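Local coordinates for protein family 88 glycosyl hydrolase (Bacteroides thetaiotaomicron, PDB 5NOA) that probably hydrolyses unsaturated uronic acid-bearing oligosaccharides such as rhamnogalacturonan fragments, at residues A[39-44]-A[63-68]; A[49-54]-A[78-83]; A[57-62]-A[82-87]; A[88-93]-A[133-138]. One frame throughout, in Å; residues are numbered along the deposited sequence.

Contact 1: A[39-44]-A[63-68]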
loop_
_atom_site.group_PDB
_atom_site.type_symbol
_atom_site.label_atom_id
_atom_site.label_comp_id
_atom_site.label_asym_id
_atom_site.label_seq_id
_atom_site.Cartn_x
_atom_site.Cartn_y
_atom_site.Cartn_z
ATOM N N LYS A 39 17.747 0.946 10.578
ATOM C CA LYS A 39 17.576 2.073 11.495
ATOM C C LYS A 39 16.080 2.405 11.677
ATOM O O LYS A 39 15.603 2.606 12.774
ATOM C CB LYS A 39 18.343 3.279 10.973
ATOM C CG LYS A 39 18.378 4.475 11.903
ATOM C CD LYS A 39 19.193 5.620 11.299
ATOM C CE LYS A 39 18.683 6.084 9.918
ATOM N NZ LYS A 39 18.754 7.555 9.635
ATOM N N VAL A 40 15.359 2.444 10.575
ATOM C CA VAL A 40 13.948 2.774 10.557
ATOM C C VAL A 40 13.114 1.693 11.240
ATOM O O VAL A 40 12.241 1.979 12.062
ATOM C CB VAL A 40 13.492 3.008 9.098
ATOM C CG1 VAL A 40 11.993 3.065 8.955
ATOM C CG2 VAL A 40 14.126 4.299 8.582
ATOM N N ASN A 41 13.321 0.454 10.827
ATOM C CA ASN A 41 12.516 -0.625 11.358
ATOM C C ASN A 41 12.846 -0.878 12.814
ATOM O O ASN A 41 11.969 -1.148 13.636
ATOM C CB ASN A 41 12.629 -1.865 10.495
ATOM C CG ASN A 41 11.384 -2.717 10.499
ATOM O OD1 ASN A 41 10.316 -2.202 10.801
ATOM N ND2 ASN A 41 11.487 -3.985 10.147
ATOM N N GLY A 42 14.124 -0.757 13.160
ATOM C CA GLY A 42 14.537 -0.852 14.554
ATOM C C GLY A 42 13.920 0.224 15.422
ATOM O O GLY A 42 13.467 -0.059 16.556
ATOM N N TYR A 43 13.910 1.469 14.932
ATOM C CA TYR A 43 13.297 2.578 15.672
ATOM C C TYR A 43 11.826 2.228 15.950
ATOM O O TYR A 43 11.325 2.406 17.069
ATOM C CB TYR A 43 13.448 3.882 14.893
ATOM C CG TYR A 43 12.761 5.041 15.528
ATOM C CD1 TYR A 43 13.374 5.814 16.491
ATOM C CD2 TYR A 43 11.463 5.355 15.181
ATOM C CE1 TYR A 43 12.718 6.896 17.063
ATOM C CE2 TYR A 43 10.789 6.414 15.753
ATOM C CZ TYR A 43 11.417 7.176 16.700
ATOM O OH TYR A 43 10.743 8.217 17.255
ATOM N N TRP A 44 11.141 1.791 14.901
ATOM C CA TRP A 44 9.720 1.521 15.059
ATOM C C TRP A 44 9.495 0.412 16.102
ATOM O O TRP A 44 8.680 0.533 17.025
ATOM C CB TRP A 44 9.066 1.160 13.742
ATOM C CG TRP A 44 7.646 0.937 13.926
ATOM C CD1 TRP A 44 7.034 -0.280 14.124
ATOM C CD2 TRP A 44 6.649 1.911 14.054
ATOM N NE1 TRP A 44 5.719 -0.115 14.350
ATOM C CE2 TRP A 44 5.421 1.216 14.282
ATOM C CE3 TRP A 44 6.635 3.292 13.982
ATOM C CZ2 TRP A 44 4.223 1.877 14.508
ATOM C CZ3 TRP A 44 5.378 3.953 14.143
ATOM C CH2 TRP A 44 4.220 3.228 14.399
ATOM N N THR A 63 2.942 -5.121 6.443
ATOM C CA THR A 63 3.310 -5.399 5.068
ATOM C C THR A 63 4.733 -4.900 4.777
ATOM O O THR A 63 5.479 -5.545 4.027
ATOM C CB THR A 63 2.303 -4.927 4.016
ATOM O OG1 THR A 63 2.291 -3.496 3.905
ATOM C CG2 THR A 63 0.946 -5.437 4.260
ATOM N N GLY A 64 5.103 -3.768 5.351
ATOM C CA GLY A 64 6.442 -3.263 5.218
ATOM C C GLY A 64 7.478 -4.051 5.996
ATOM O O GLY A 64 8.612 -4.260 5.534
ATOM N N ASN A 65 7.135 -4.451 7.219
ATOM C CA ASN A 65 8.036 -5.290 8.008
ATOM C C ASN A 65 8.333 -6.614 7.288
ATOM O O ASN A 65 9.480 -7.057 7.257
ATOM C CB ASN A 65 7.440 -5.547 9.382
ATOM C CG ASN A 65 8.381 -6.341 10.266
ATOM O OD1 ASN A 65 9.536 -5.955 10.442
ATOM N ND2 ASN A 65 7.901 -7.459 10.811
ATOM N N MET A 66 7.288 -7.221 6.727
ATOM C CA MET A 66 7.483 -8.436 5.983
ATOM C C MET A 66 8.387 -8.218 4.794
ATOM O O MET A 66 9.279 -9.054 4.534
ATOM C CB MET A 66 6.172 -9.086 5.583
ATOM C CG MET A 66 5.402 -9.674 6.762
ATOM S SD MET A 66 6.300 -10.813 7.861
ATOM C CE MET A 66 6.729 -12.145 6.757
ATOM N N GLU A 67 8.223 -7.102 4.080
ATOM C CA GLU A 67 9.136 -6.782 2.995
ATOM C C GLU A 67 10.585 -6.712 3.483
ATOM O O GLU A 67 11.497 -7.232 2.821
ATOM C CB GLU A 67 8.724 -5.466 2.340
ATOM C CG GLU A 67 9.332 -5.219 0.986
ATOM C CD GLU A 67 8.662 -5.968 -0.139
ATOM O OE1 GLU A 67 9.259 -6.002 -1.217
ATOM O OE2 GLU A 67 7.535 -6.481 0.031
ATOM N N ALA A 68 10.789 -6.012 4.598
ATOM C CA ALA A 68 12.138 -5.899 5.159
ATOM C C ALA A 68 12.711 -7.273 5.557
ATOM O O ALA A 68 13.893 -7.509 5.372
ATOM C CB ALA A 68 12.119 -4.948 6.351
#
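N41 of helix 29-47 and N65 of helix 56-72 mark the nearest approach of segments 39-44 and 63-68, with N41 CA and N65 CA 7.3 Å apart. The CB of N41 points toward the other helix, and its ND2 donates to N65 OD1 over 2.8 Å, nearly straight at 161°. The donor lies in the carbonyl plane of N65, and the acceptor stays close to the amide plane of N41. The two amides are nevertheless turned 54° against each other, and the side chains cross at about a right angle. The trans chi1 of N65, -176°, swings its amide out so that OD1 meets the donor. The A68 methyl lies beside the amide nitrogen at van der Waals distance, its CB 4.0 Å from N41 ND2. Each amide also has a partner for its other end: N41 OD1 bonds Y61 OH, while N65 ND2 serves Y77 O and S81 OG of helix 75-87. Both amides are thus buried yet engaged at both ends, which fixes which end of each is O and which is N. This is polar helix-helix packing inside the all-helical (alpha/alpha)6 barrel of the six-hairpin glycosidase clan.

Contact 2: A[49-54]-A[78-83]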
loop_
_atom_site.group_PDB
_atom_site.type_symbol
_atom_site.label_atom_id
_atom_site.label_comp_id
_atom_site.label_asym_id
_atom_site.label_seq_id
_atom_site.Cartn_x
_atom_site.Cartn_y
_atom_site.Cartn_z
ATOM N N PRO A 49 6.974 -1.991 21.519
ATOM C CA PRO A 49 7.193 -3.383 21.941
ATOM C C PRO A 49 5.914 -4.196 22.069
ATOM O O PRO A 49 5.988 -5.416 21.994
ATOM C CB PRO A 49 7.859 -3.229 23.310
ATOM C CG PRO A 49 7.430 -1.886 23.798
ATOM C CD PRO A 49 7.396 -1.042 22.560
ATOM N N GLU A 50 4.776 -3.535 22.269
ATOM C CA GLU A 50 3.503 -4.228 22.431
ATOM C C GLU A 50 2.683 -4.148 21.154
ATOM O O GLU A 50 2.605 -3.113 20.488
ATOM C CB GLU A 50 2.735 -3.672 23.611
ATOM C CG GLU A 50 3.457 -3.901 24.944
ATOM C CD GLU A 50 2.585 -3.584 26.160
ATOM O OE1 GLU A 50 2.152 -2.416 26.315
ATOM O OE2 GLU A 50 2.330 -4.505 26.972
ATOM N N HIS A 51 2.047 -5.258 20.812
ATOM C CA HIS A 51 1.227 -5.345 19.626
ATOM C C HIS A 51 -0.187 -4.883 19.882
ATOM O O HIS A 51 -0.779 -5.113 20.932
ATOM C CB HIS A 51 1.197 -6.772 19.141
ATOM C CG HIS A 51 2.538 -7.259 18.731
ATOM N ND1 HIS A 51 3.238 -6.681 17.697
ATOM C CD2 HIS A 51 3.338 -8.227 19.244
ATOM C CE1 HIS A 51 4.416 -7.263 17.595
ATOM N NE2 HIS A 51 4.495 -8.211 18.511
ATOM N N GLY A 52 -0.765 -4.293 18.838
ATOM C CA GLY A 52 -2.150 -3.872 18.823
ATOM C C GLY A 52 -2.959 -4.634 17.816
ATOM O O GLY A 52 -2.559 -5.680 17.338
ATOM N N ARG A 53 -4.112 -4.069 17.485
ATOM C CA ARG A 53 -5.115 -4.788 16.729
ATOM C C ARG A 53 -4.702 -5.007 15.271
ATOM O O ARG A 53 -3.718 -4.433 14.759
ATOM C CB ARG A 53 -6.469 -4.095 16.854
ATOM C CG ARG A 53 -6.520 -2.701 16.269
ATOM C CD ARG A 53 -7.913 -2.110 16.428
ATOM N NE ARG A 53 -7.925 -0.763 15.914
ATOM C CZ ARG A 53 -8.967 0.057 16.008
ATOM N NH1 ARG A 53 -10.095 -0.343 16.586
ATOM N NH2 ARG A 53 -8.842 1.263 15.534
ATOM N N SER A 54 -5.553 -5.794 14.618
ATOM C CA SER A 54 -5.299 -6.260 13.246
ATOM C C SER A 54 -5.709 -5.263 12.166
ATOM O O SER A 54 -5.477 -5.531 10.991
ATOM C CB SER A 54 -6.076 -7.581 13.025
ATOM O OG SER A 54 -7.478 -7.286 12.864
ATOM N N LEU A 78 10.836 -11.146 11.557
ATOM C CA LEU A 78 9.856 -12.239 11.465
ATOM C C LEU A 78 9.137 -12.440 12.792
ATOM O O LEU A 78 7.919 -12.569 12.844
ATOM C CB LEU A 78 10.543 -13.521 11.026
ATOM C CG LEU A 78 9.647 -14.762 10.940
ATOM C CD1 LEU A 78 8.505 -14.522 9.962
ATOM C CD2 LEU A 78 10.471 -15.964 10.524
ATOM N N GLU A 79 9.908 -12.429 13.871
ATOM C CA GLU A 79 9.322 -12.596 15.178
ATOM C C GLU A 79 8.309 -11.514 15.528
ATOM O O GLU A 79 7.290 -11.791 16.162
ATOM C CB GLU A 79 10.408 -12.730 16.247
ATOM C CG GLU A 79 11.200 -14.040 16.094
ATOM C CD GLU A 79 10.336 -15.299 15.861
ATOM O OE1 GLU A 79 9.518 -15.619 16.761
ATOM O OE2 GLU A 79 10.479 -15.978 14.778
ATOM N N TYR A 80 8.563 -10.287 15.105
ATOM C CA TYR A 80 7.669 -9.184 15.396
ATOM C C TYR A 80 6.322 -9.351 14.709
ATOM O O TYR A 80 5.284 -9.163 15.326
ATOM C CB TYR A 80 8.344 -7.876 14.979
ATOM C CG TYR A 80 7.685 -6.639 15.536
ATOM C CD1 TYR A 80 7.926 -6.213 16.819
ATOM C CD2 TYR A 80 6.844 -5.855 14.743
ATOM C CE1 TYR A 80 7.335 -5.093 17.340
ATOM C CE2 TYR A 80 6.269 -4.720 15.246
ATOM C CZ TYR A 80 6.530 -4.338 16.532
ATOM O OH TYR A 80 5.949 -3.175 17.014
ATOM N N SER A 81 6.349 -9.725 13.418
ATOM C CA SER A 81 5.077 -9.997 12.731
ATOM C C SER A 81 4.352 -11.251 13.267
ATOM O O SER A 81 3.120 -11.260 13.372
ATOM C CB SER A 81 5.239 -10.056 11.223
ATOM O OG SER A 81 5.424 -8.778 10.677
ATOM N N LYS A 82 5.104 -12.306 13.601
ATOM C CA LYS A 82 4.488 -13.489 14.200
ATOM C C LYS A 82 3.813 -13.115 15.520
ATOM O O LYS A 82 2.699 -13.573 15.794
ATOM C CB LYS A 82 5.517 -14.569 14.499
ATOM C CG LYS A 82 5.969 -15.332 13.298
ATOM C CD LYS A 82 6.971 -16.368 13.746
ATOM C CE LYS A 82 7.433 -17.210 12.601
ATOM N NZ LYS A 82 8.593 -18.029 13.057
ATOM N N GLY A 83 4.458 -12.264 16.316
ATOM C CA GLY A 83 3.864 -11.866 17.588
ATOM C C GLY A 83 2.561 -11.114 17.407
ATOM O O GLY A 83 1.589 -11.323 18.140
HETATM O O HOH W 1 6.606 -10.015 19.090
#
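H51 NE2 holds a water at 2.8 Å, and the same water reaches on to E79 O by a weak bond of 3.5 Å. It links loosely the loop between helices 29-47 and 56-72 to helix 75-87 on the surface of the (alpha/alpha)6 barrel. The main join is a T-shaped pair in which the edge of the H51 imidazole is directed at the face of the Y80 ring. The centroids of the H51 and Y80 rings are 4.7 Å apart and the planes 62° from each other. H51 CE1 is the atom that meets the phenol, over the centre of the ring and 3.6 Å from Y80 CE1. It also comes 3.1 Å from Y80 O, a close approach from the helix backbone to the imidazole. Y80 has CG anti to its backbone N (chi1 -165°), which carries the phenol from the helix to the loop, where its OH bonds H48 O. H51 chi1 of -63° sets CG opposite the carbonyl carbon, and the imidazole then lies against the helix at G83. Having no side chain there, G83 lets the imidazole come down on its backbone. Away from the loop, K82 NZ pairs with E79 OE2 along the helix and with E131 beyond it. Over one face of the imidazole sits the carbonyl carbon of G83, its C 3.5 Å from H51 CD2.

Contact 3: A[57-62]-A[82-87]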
loop_
_atom_site.group_PDB
_atom_site.type_symbol
_atom_site.label_atom_id
_atom_site.label_comp_id
_atom_site.label_asym_id
_atom_site.label_seq_id
_atom_site.Cartn_x
_atom_site.Cartn_y
_atom_site.Cartn_z
ATOM N N ASP A 57 -4.133 0.149 9.810
ATOM C CA ASP A 57 -2.937 0.977 9.998
ATOM C C ASP A 57 -1.786 0.116 10.546
ATOM O O ASP A 57 -0.654 0.211 10.069
ATOM C CB ASP A 57 -3.266 2.200 10.844
ATOM C CG ASP A 57 -3.861 1.882 12.242
ATOM O OD1 ASP A 57 -4.665 0.911 12.419
ATOM O OD2 ASP A 57 -3.540 2.638 13.180
ATOM N N ASN A 58 -2.088 -0.735 11.520
ATOM C CA ASN A 58 -1.078 -1.672 12.016
ATOM C C ASN A 58 -0.744 -2.683 10.948
ATOM O O ASN A 58 0.435 -3.024 10.728
ATOM C CB ASN A 58 -1.570 -2.383 13.269
ATOM C CG ASN A 58 -1.678 -1.479 14.453
ATOM O OD1 ASN A 58 -0.988 -0.466 14.547
ATOM N ND2 ASN A 58 -2.545 -1.850 15.373
ATOM N N ALA A 59 -1.754 -3.163 10.239
ATOM C CA ALA A 59 -1.533 -4.168 9.207
ATOM C C ALA A 59 -0.663 -3.655 8.064
ATOM O O ALA A 59 0.114 -4.410 7.475
ATOM C CB ALA A 59 -2.847 -4.701 8.698
ATOM N N ALA A 60 -0.796 -2.372 7.738
ATOM C CA ALA A 60 0.005 -1.774 6.687
ATOM C C ALA A 60 1.465 -1.744 7.085
ATOM O O ALA A 60 2.343 -2.031 6.272
ATOM C CB ALA A 60 -0.524 -0.386 6.319
ATOM N N TYR A 61 1.761 -1.377 8.332
ATOM C CA TYR A 61 3.117 -1.481 8.850
ATOM C C TYR A 61 3.648 -2.893 8.614
ATOM O O TYR A 61 4.772 -3.066 8.131
ATOM C CB TYR A 61 3.215 -1.103 10.351
ATOM C CG TYR A 61 4.532 -1.569 10.891
ATOM C CD1 TYR A 61 5.718 -0.909 10.593
ATOM C CD2 TYR A 61 4.635 -2.784 11.555
ATOM C CE1 TYR A 61 6.956 -1.429 10.960
ATOM C CE2 TYR A 61 5.856 -3.287 11.932
ATOM C CZ TYR A 61 7.013 -2.627 11.624
ATOM O OH TYR A 61 8.228 -3.192 11.984
ATOM N N HIS A 62 2.860 -3.908 8.962
ATOM C CA HIS A 62 3.339 -5.277 8.853
ATOM C C HIS A 62 3.652 -5.684 7.427
ATOM O O HIS A 62 4.570 -6.477 7.213
ATOM C CB HIS A 62 2.405 -6.255 9.579
ATOM C CG HIS A 62 2.616 -6.218 11.054
ATOM N ND1 HIS A 62 3.664 -6.894 11.654
ATOM C CD2 HIS A 62 2.010 -5.471 12.016
ATOM C CE1 HIS A 62 3.674 -6.559 12.932
ATOM N NE2 HIS A 62 2.687 -5.710 13.186
ATOM N N LYS A 82 5.104 -12.306 13.601
ATOM C CA LYS A 82 4.488 -13.489 14.200
ATOM C C LYS A 82 3.813 -13.115 15.520
ATOM O O LYS A 82 2.699 -13.573 15.794
ATOM C CB LYS A 82 5.517 -14.569 14.499
ATOM C CG LYS A 82 5.969 -15.332 13.298
ATOM C CD LYS A 82 6.971 -16.368 13.746
ATOM C CE LYS A 82 7.433 -17.210 12.601
ATOM N NZ LYS A 82 8.593 -18.029 13.057
ATOM N N GLY A 83 4.458 -12.264 16.316
ATOM C CA GLY A 83 3.864 -11.866 17.588
ATOM C C GLY A 83 2.561 -11.114 17.407
ATOM O O GLY A 83 1.589 -11.323 18.140
ATOM N N TRP A 84 2.521 -10.262 16.389
ATOM C CA TRP A 84 1.295 -9.522 16.088
ATOM C C TRP A 84 0.194 -10.427 15.602
ATOM O O TRP A 84 -0.948 -10.291 16.015
ATOM C CB TRP A 84 1.613 -8.417 15.097
ATOM C CG TRP A 84 0.462 -7.639 14.569
ATOM C CD1 TRP A 84 -0.188 -6.611 15.178
ATOM C CD2 TRP A 84 -0.116 -7.745 13.280
ATOM N NE1 TRP A 84 -1.121 -6.055 14.341
ATOM C CE2 TRP A 84 -1.089 -6.730 13.160
ATOM C CE3 TRP A 84 0.131 -8.560 12.182
ATOM C CZ2 TRP A 84 -1.830 -6.544 12.001
ATOM C CZ3 TRP A 84 -0.627 -8.394 11.047
ATOM C CH2 TRP A 84 -1.564 -7.379 10.953
ATOM N N ALA A 85 0.549 -11.378 14.753
ATOM C CA ALA A 85 -0.447 -12.325 14.230
ATOM C C ALA A 85 -1.038 -13.166 15.347
ATOM O O ALA A 85 -2.250 -13.362 15.401
ATOM C CB ALA A 85 0.161 -13.207 13.132
ATOM N N GLU A 86 -0.173 -13.632 16.251
ATOM C CA GLU A 86 -0.609 -14.426 17.397
ATOM C C GLU A 86 -1.502 -13.590 18.324
ATOM O O GLU A 86 -2.556 -14.066 18.782
ATOM C CB GLU A 86 0.585 -14.960 18.186
ATOM C CG GLU A 86 1.382 -16.041 17.435
ATOM C CD GLU A 86 0.739 -17.436 17.333
ATOM O OE1 GLU A 86 -0.410 -17.662 17.784
ATOM O OE2 GLU A 86 1.418 -18.333 16.780
ATOM N N HIS A 87 -1.121 -12.336 18.559
ATOM C CA HIS A 87 -1.885 -11.445 19.414
ATOM C C HIS A 87 -3.319 -11.295 18.864
ATOM O O HIS A 87 -4.297 -11.280 19.617
ATOM C CB HIS A 87 -1.237 -10.078 19.466
ATOM C CG HIS A 87 -2.016 -9.057 20.215
ATOM N ND1 HIS A 87 -2.076 -9.034 21.591
ATOM C CD2 HIS A 87 -2.744 -8.006 19.789
ATOM C CE1 HIS A 87 -2.821 -8.006 21.973
ATOM N NE2 HIS A 87 -3.247 -7.375 20.894
#
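H62 and W84 make the aromatic part of this contact between helices 56-72 and 75-87, whose short segments run roughly antiparallel at 149° with axes 11.5 Å apart. The imidazole lies as an offset stack over the five-membered ring of the indole, the centroids 3.9 Å apart and the planes only 12° from parallel. H62 NE2 comes closest, 3.3 Å from W84 CG. A chi1 of 174° stretches W84 away from its own helix and across to the other. Over the opposite face of the imidazole lies Y61 CD2, at the edge of its own ring. The apolar part is smaller: A59 CB touches W84 CH2 at 3.7 Å, at the far end of the indole. N58 CB lies close to the indole nitrogen, 3.9 Å from W84 NE1. No hydrogen bond crosses between the segments, and the polar ring atoms find partners elsewhere. H62 ND1 pairs with S81 OG, while W84 NE1 and N58 ND2 both serve R53 O, drawing the preceding loop onto the two helices; N58 OD1 goes to N358. Ring faces therefore supply the dispersion contact between the helices, while H62 ND1 and W84 NE1, each bonded elsewhere, should keep both rings from turning.

Contact 4: A[88-93]-A[133-138]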
loop_
_atom_site.group_PDB
_atom_site.type_symbol
_atom_site.label_atom_id
_atom_site.label_comp_id
_atom_site.label_asym_id
_atom_site.label_seq_id
_atom_site.Cartn_x
_atom_site.Cartn_y
_atom_site.Cartn_z
ATOM N N ASN A 88 -3.448 -11.244 17.540
ATOM C CA ASN A 88 -4.713 -11.064 16.838
ATOM C C ASN A 88 -5.394 -12.376 16.451
ATOM O O ASN A 88 -6.392 -12.356 15.750
ATOM C CB ASN A 88 -4.501 -10.126 15.656
ATOM C CG ASN A 88 -4.281 -8.706 16.118
ATOM O OD1 ASN A 88 -5.170 -8.114 16.712
ATOM N ND2 ASN A 88 -3.087 -8.168 15.899
ATOM N N GLU A 89 -4.854 -13.494 16.947
ATOM C CA GLU A 89 -5.399 -14.819 16.769
ATOM C C GLU A 89 -5.552 -15.202 15.285
ATOM O O GLU A 89 -6.430 -15.956 14.927
ATOM C CB GLU A 89 -6.756 -14.973 17.494
ATOM C CG GLU A 89 -6.778 -14.600 18.966
ATOM C CD GLU A 89 -8.151 -14.806 19.615
ATOM O OE1 GLU A 89 -8.621 -13.894 20.314
ATOM O OE2 GLU A 89 -8.770 -15.890 19.450
ATOM N N TRP A 90 -4.691 -14.638 14.437
ATOM C CA TRP A 90 -4.753 -14.972 13.020
ATOM C C TRP A 90 -6.111 -14.594 12.393
ATOM O O TRP A 90 -6.577 -15.246 11.463
ATOM C CB TRP A 90 -4.359 -16.446 12.736
ATOM C CG TRP A 90 -3.028 -16.760 13.341
ATOM C CD1 TRP A 90 -2.780 -17.201 14.608
ATOM C CD2 TRP A 90 -1.756 -16.632 12.716
ATOM N NE1 TRP A 90 -1.439 -17.344 14.808
ATOM C CE2 TRP A 90 -0.777 -17.025 13.652
ATOM C CE3 TRP A 90 -1.340 -16.251 11.431
ATOM C CZ2 TRP A 90 0.596 -17.032 13.351
ATOM C CZ3 TRP A 90 0.009 -16.275 11.150
ATOM C CH2 TRP A 90 0.958 -16.654 12.094
ATOM N N LYS A 91 -6.726 -13.534 12.933
ATOM C CA LYS A 91 -8.017 -13.025 12.465
ATOM C C LYS A 91 -7.932 -11.535 12.230
ATOM O O LYS A 91 -7.033 -10.855 12.764
ATOM C CB LYS A 91 -9.123 -13.299 13.501
ATOM C CG LYS A 91 -9.419 -14.757 13.757
ATOM C CD LYS A 91 -10.478 -14.934 14.835
ATOM C CE LYS A 91 -10.749 -16.398 15.038
ATOM N NZ LYS A 91 -11.813 -16.560 16.039
ATOM N N GLY A 92 -8.868 -11.028 11.442
ATOM C CA GLY A 92 -9.173 -9.603 11.379
ATOM C C GLY A 92 -10.268 -9.321 12.386
ATOM O O GLY A 92 -10.158 -9.661 13.557
ATOM N N ALA A 93 -11.355 -8.702 11.939
ATOM C CA ALA A 93 -12.522 -8.529 12.821
ATOM C C ALA A 93 -13.043 -9.906 13.245
ATOM O O ALA A 93 -13.000 -10.842 12.476
ATOM C CB ALA A 93 -13.552 -7.720 12.077
ATOM N N ASP A 133 0.823 -23.797 8.171
ATOM C CA ASP A 133 -0.019 -24.379 9.204
ATOM C C ASP A 133 -1.404 -23.865 8.903
ATOM O O ASP A 133 -1.575 -22.663 8.740
ATOM C CB ASP A 133 0.435 -23.893 10.587
ATOM C CG ASP A 133 0.410 -24.980 11.656
ATOM O OD1 ASP A 133 0.169 -26.169 11.358
ATOM O OD2 ASP A 133 0.693 -24.636 12.812
ATOM N N THR A 134 -2.353 -24.784 8.777
ATOM C CA THR A 134 -3.754 -24.487 8.395
ATOM C C THR A 134 -4.367 -23.318 9.148
ATOM O O THR A 134 -5.042 -22.455 8.566
ATOM C CB THR A 134 -4.646 -25.733 8.687
ATOM O OG1 THR A 134 -4.097 -26.867 8.041
ATOM C CG2 THR A 134 -6.065 -25.550 8.197
ATOM N N HIS A 135 -4.095 -23.235 10.453
ATOM C CA HIS A 135 -4.776 -22.225 11.263
ATOM C C HIS A 135 -4.380 -20.811 10.866
ATOM O O HIS A 135 -5.145 -19.887 11.093
ATOM C CB HIS A 135 -4.542 -22.419 12.765
ATOM C CG HIS A 135 -3.185 -22.010 13.253
ATOM N ND1 HIS A 135 -2.092 -22.855 13.217
ATOM C CD2 HIS A 135 -2.742 -20.845 13.792
ATOM C CE1 HIS A 135 -1.036 -22.233 13.721
ATOM N NE2 HIS A 135 -1.401 -21.017 14.080
ATOM N N LYS A 136 -3.205 -20.627 10.284
ATOM C CA LYS A 136 -2.753 -19.272 9.985
ATOM C C LYS A 136 -3.628 -18.550 8.965
ATOM O O LYS A 136 -3.763 -17.327 9.033
ATOM C CB LYS A 136 -1.297 -19.336 9.524
ATOM C CG LYS A 136 -0.370 -19.742 10.657
ATOM C CD LYS A 136 1.093 -19.848 10.232
ATOM C CE LYS A 136 1.966 -20.310 11.384
ATOM N NZ LYS A 136 3.355 -20.620 10.970
ATOM N N ILE A 137 -4.177 -19.306 8.011
ATOM C CA ILE A 137 -4.999 -18.761 6.949
ATOM C C ILE A 137 -6.461 -19.211 7.022
ATOM O O ILE A 137 -7.258 -18.917 6.140
ATOM C CB ILE A 137 -4.421 -19.033 5.554
ATOM C CG1 ILE A 137 -4.313 -20.516 5.270
ATOM C CG2 ILE A 137 -3.096 -18.310 5.401
ATOM C CD1 ILE A 137 -3.988 -20.812 3.834
ATOM N N ALA A 138 -6.837 -19.896 8.097
ATOM C CA ALA A 138 -8.217 -20.395 8.219
ATOM C C ALA A 138 -9.229 -19.259 8.156
ATOM O O ALA A 138 -10.221 -19.340 7.426
ATOM C CB ALA A 138 -8.342 -21.221 9.489
HETATM O O HOH W 2 -6.200 -16.014 8.716
HETATM O O HOH W 3 -7.097 -18.032 11.220
#
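W90 presents one indole face to both H135 and K136, joining the turn after helix 75-87 to segment 133-138, which leads into helix 135-149, near the edge of the (alpha/alpha)6 fold. A Schellman motif ends helix 75-87, with E89 as its C-prime residue, and a type I' beta turn from N88 to K91 swings W90 toward the later helix. The tight part is a CH-pi contact: K136 CG stands 3.5 Å from the centroid of the W90 six-membered ring, 12° off its normal. The lysine chain is extended beyond CG and runs side by side with the indole, so that CB and CD also touch the benzene part, while NZ goes on to E131 O. W90 NE1 is tied back to E86 OE1, which fixes the turn of the indole, and L127 of helix 120-130 packs against W90 as well. The looser part is at H135, an exposed residue whose edge meets the face of the indole five-membered ring in a T-shape, the planes at 87° and H135 CD2 3.7 Å from W90 CD1. Its chi1 of 75° folds the ring back over its own backbone, toward the indole. Water fills in between the backbones: W90 O is joined by one water to K136 O and by a second, 2.8 Å from W90 O, to H135 O.

Contacts 1 and 3 are buried and both use helix 56-72, contact 1 binding it to helix 29-47 and contact 3 to helix 75-87. Contact 2 lies at the surface and contact 4 is partly buried; both set a loop against a helix. Contacts 2 and 3 share K82 and G83, and S81 of contact 2 links to H62 of contact 3 and N65 of contact 1. Contact 4 follows in series: W90 N bonds A85 O at the end of the helix used by contact 3. Inside, an amide pair and a near-parallel stack join directly; further out, T-shaped rings are supplemented by a lysine CH-pi contact and waters in contact 4, by a weak water bridge in contact 2.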